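Local coordinates for Svp1-like protein 2 (Kluyveromyces lactis, PDB 4V16) that probably binds phosphatidylinositol 3,5-bisphosphate through a beta-propeller, associating with membranes and taking part in protein transport, at residues 21-26 with 230-234. Coordinates in Å, arbitrary orientation, origin at the centre of the assembly. Residues are numbered along the deposited sequence.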
loop_
_atom_site.group_PDB
_atom_site.type_symbol
_atom_site.label_atom_id
_atom_site.label_comp_id
_atom_site.label_asym_id
_atom_site.label_seq_id
_atom_site.Cartn_x
_atom_site.Cartn_y
_atom_site.Cartn_z
ATOM N N GLU A 21 7.204 3.654 2.268
ATOM C CA GLU A 21 6.059 2.774 2.475
ATOM C C GLU A 21 5.666 2.730 3.949
ATOM O O GLU A 21 6.507 2.918 4.828
ATOM C CB GLU A 21 6.378 1.363 1.968
ATOM C CG GLU A 21 5.200 0.401 1.984
ATOM C CD GLU A 21 4.038 0.878 1.133
ATOM O OE1 GLU A 21 4.029 0.581 -0.083
ATOM O OE2 GLU A 21 3.134 1.548 1.681
ATOM N N PHE A 22 4.386 2.494 4.216
ATOM C CA PHE A 22 3.907 2.338 5.583
ATOM C C PHE A 22 4.011 0.882 6.026
ATOM O O PHE A 22 4.200 -0.011 5.204
ATOM C CB PHE A 22 2.454 2.806 5.714
ATOM C CG PHE A 22 2.240 4.246 5.348
ATOM C CD1 PHE A 22 2.722 5.260 6.157
ATOM C CD2 PHE A 22 1.543 4.585 4.201
ATOM C CE1 PHE A 22 2.521 6.585 5.822
ATOM C CE2 PHE A 22 1.339 5.907 3.863
ATOM C CZ PHE A 22 1.829 6.908 4.674
ATOM N N ASN A 23 3.886 0.647 7.327
ATOM C CA ASN A 23 3.763 -0.711 7.836
ATOM C C ASN A 23 2.301 -1.138 7.776
ATOM O O ASN A 23 1.446 -0.381 7.315
ATOM C CB ASN A 23 4.310 -0.816 9.261
ATOM C CG ASN A 23 3.661 0.163 10.213
ATOM O OD1 ASN A 23 3.082 1.165 9.796
ATOM N ND2 ASN A 23 3.768 -0.118 11.506
ATOM N N GLN A 24 2.014 -2.347 8.244
ATOM C CA GLN A 24 0.709 -2.962 8.028
ATOM C C GLN A 24 -0.430 -2.188 8.698
ATOM O O GLN A 24 -1.525 -2.092 8.143
ATOM C CB GLN A 24 0.724 -4.410 8.527
ATOM C CG GLN A 24 1.557 -5.360 7.660
ATOM C CD GLN A 24 3.048 -5.047 7.690
ATOM O OE1 GLN A 24 3.554 -4.478 8.659
ATOM N NE2 GLN A 24 3.754 -5.409 6.623
ATOM N N ASP A 25 -0.172 -1.638 9.883
ATOM C CA ASP A 25 -1.179 -0.853 10.603
ATOM C C ASP A 25 -1.029 0.642 10.313
ATOM O O ASP A 25 -1.857 1.448 10.739
ATOM C CB ASP A 25 -1.086 -1.106 12.111
ATOM C CG ASP A 25 0.134 -0.458 12.743
ATOM O OD1 ASP A 25 1.167 -0.311 12.052
ATOM O OD2 ASP A 25 0.060 -0.095 13.937
ATOM N N GLN A 26 0.035 0.996 9.595
ATOM C CA GLN A 26 0.281 2.369 9.150
ATOM C C GLN A 26 0.630 3.316 10.293
ATOM O O GLN A 26 0.374 4.518 10.211
ATOM C CB GLN A 26 -0.932 2.913 8.397
ATOM C CG GLN A 26 -1.505 1.944 7.393
ATOM C CD GLN A 26 -2.502 2.602 6.482
ATOM O OE1 GLN A 26 -2.240 2.786 5.296
ATOM N NE2 GLN A 26 -3.651 2.976 7.032
ATOM N N MET A 230 -5.207 4.114 -2.576
ATOM C CA MET A 230 -6.398 3.798 -1.794
ATOM C C MET A 230 -5.980 3.310 -0.416
ATOM O O MET A 230 -4.866 2.820 -0.236
ATOM C CB MET A 230 -7.239 2.719 -2.474
ATOM C CG MET A 230 -7.893 3.131 -3.770
ATOM S SD MET A 230 -8.705 1.715 -4.532
ATOM C CE MET A 230 -9.762 2.542 -5.711
ATOM N N ARG A 231 -6.877 3.425 0.557
ATOM C CA ARG A 231 -6.602 2.899 1.886
ATOM C C ARG A 231 -7.866 2.806 2.732
ATOM O O ARG A 231 -8.616 3.774 2.858
ATOM C CB ARG A 231 -5.563 3.767 2.595
ATOM C CG ARG A 231 -4.718 3.013 3.598
ATOM C CD ARG A 231 -3.743 2.051 2.917
ATOM N NE ARG A 231 -2.526 2.718 2.461
ATOM C CZ ARG A 231 -1.538 2.112 1.807
ATOM N NH1 ARG A 231 -1.618 0.819 1.521
ATOM N NH2 ARG A 231 -0.469 2.800 1.435
ATOM N N TRP A 232 -8.094 1.629 3.309
ATOM C CA TRP A 232 -9.236 1.401 4.188
ATOM C C TRP A 232 -9.007 2.011 5.565
ATOM O O TRP A 232 -7.882 2.034 6.067
ATOM C CB TRP A 232 -9.505 -0.097 4.342
ATOM C CG TRP A 232 -9.962 -0.779 3.092
ATOM C CD1 TRP A 232 -9.178 -1.253 2.081
ATOM C CD2 TRP A 232 -11.313 -1.082 2.727
ATOM N NE1 TRP A 232 -9.957 -1.827 1.106
ATOM C CE2 TRP A 232 -11.273 -1.734 1.479
ATOM C CE3 TRP A 232 -12.554 -0.860 3.331
ATOM C CZ2 TRP A 232 -12.423 -2.167 0.825
ATOM C CZ3 TRP A 232 -13.695 -1.289 2.681
ATOM C CH2 TRP A 232 -13.622 -1.936 1.441
ATOM N N SER A 233 -10.081 2.493 6.180
ATOM C CA SER A 233 -10.006 2.971 7.553
ATOM C C SER A 233 -9.742 1.777 8.467
ATOM O O SER A 233 -9.966 0.633 8.069
ATOM C CB SER A 233 -11.291 3.700 7.950
ATOM O OG SER A 233 -12.424 2.869 7.771
ATOM N N PRO A 234 -9.253 2.033 9.690
ATOM C CA PRO A 234 -8.901 0.942 10.608
ATOM C C PRO A 234 -10.050 -0.032 10.876
ATOM O O PRO A 234 -9.803 -1.228 11.035
ATOM C CB PRO A 234 -8.506 1.682 11.889
ATOM C CG PRO A 234 -8.053 3.021 11.423
ATOM C CD PRO A 234 -8.932 3.353 10.260
#
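On the 230-234 side, R231 carries nearly all of this contact, its side chain reaching across to the end of strand 19-22 and the turn that follows. The charged part is a long salt bridge, with E21 OE2 3.8 Å from R231 NH2. Each charge has a stronger partner elsewhere. The E21 carboxylate pairs with K285, and its OE2 accepts a hydrogen bond from the backbone F22 N at 3.0 Å; R231 NE donates to the carbonyl of I286.

Van der Waals contact adds F22: R231 NH2 lies near the plane of its ring, at the edge, 3.9 Å from F22 CD2. F22 also packs on K285 and A287. From the turn, Q26 directs its CA-to-CB bond toward the 230-234 segment, and its side-chain amide lies beside R231. The end of the W232 side chain leads away onto the neighbouring blade, where its NE1 hydrogen-bonds to the carbonyl of R186.

Both segments belong to innermost strands of four-stranded antiparallel blades; R231 and E21 both bond to strand 285-288, innermost in the intervening blade. The arrangement is that of the central channel of a seven-bladed beta-propeller, the PROPPIN fold: polar side chains beside the channel connect two blades that flank a third.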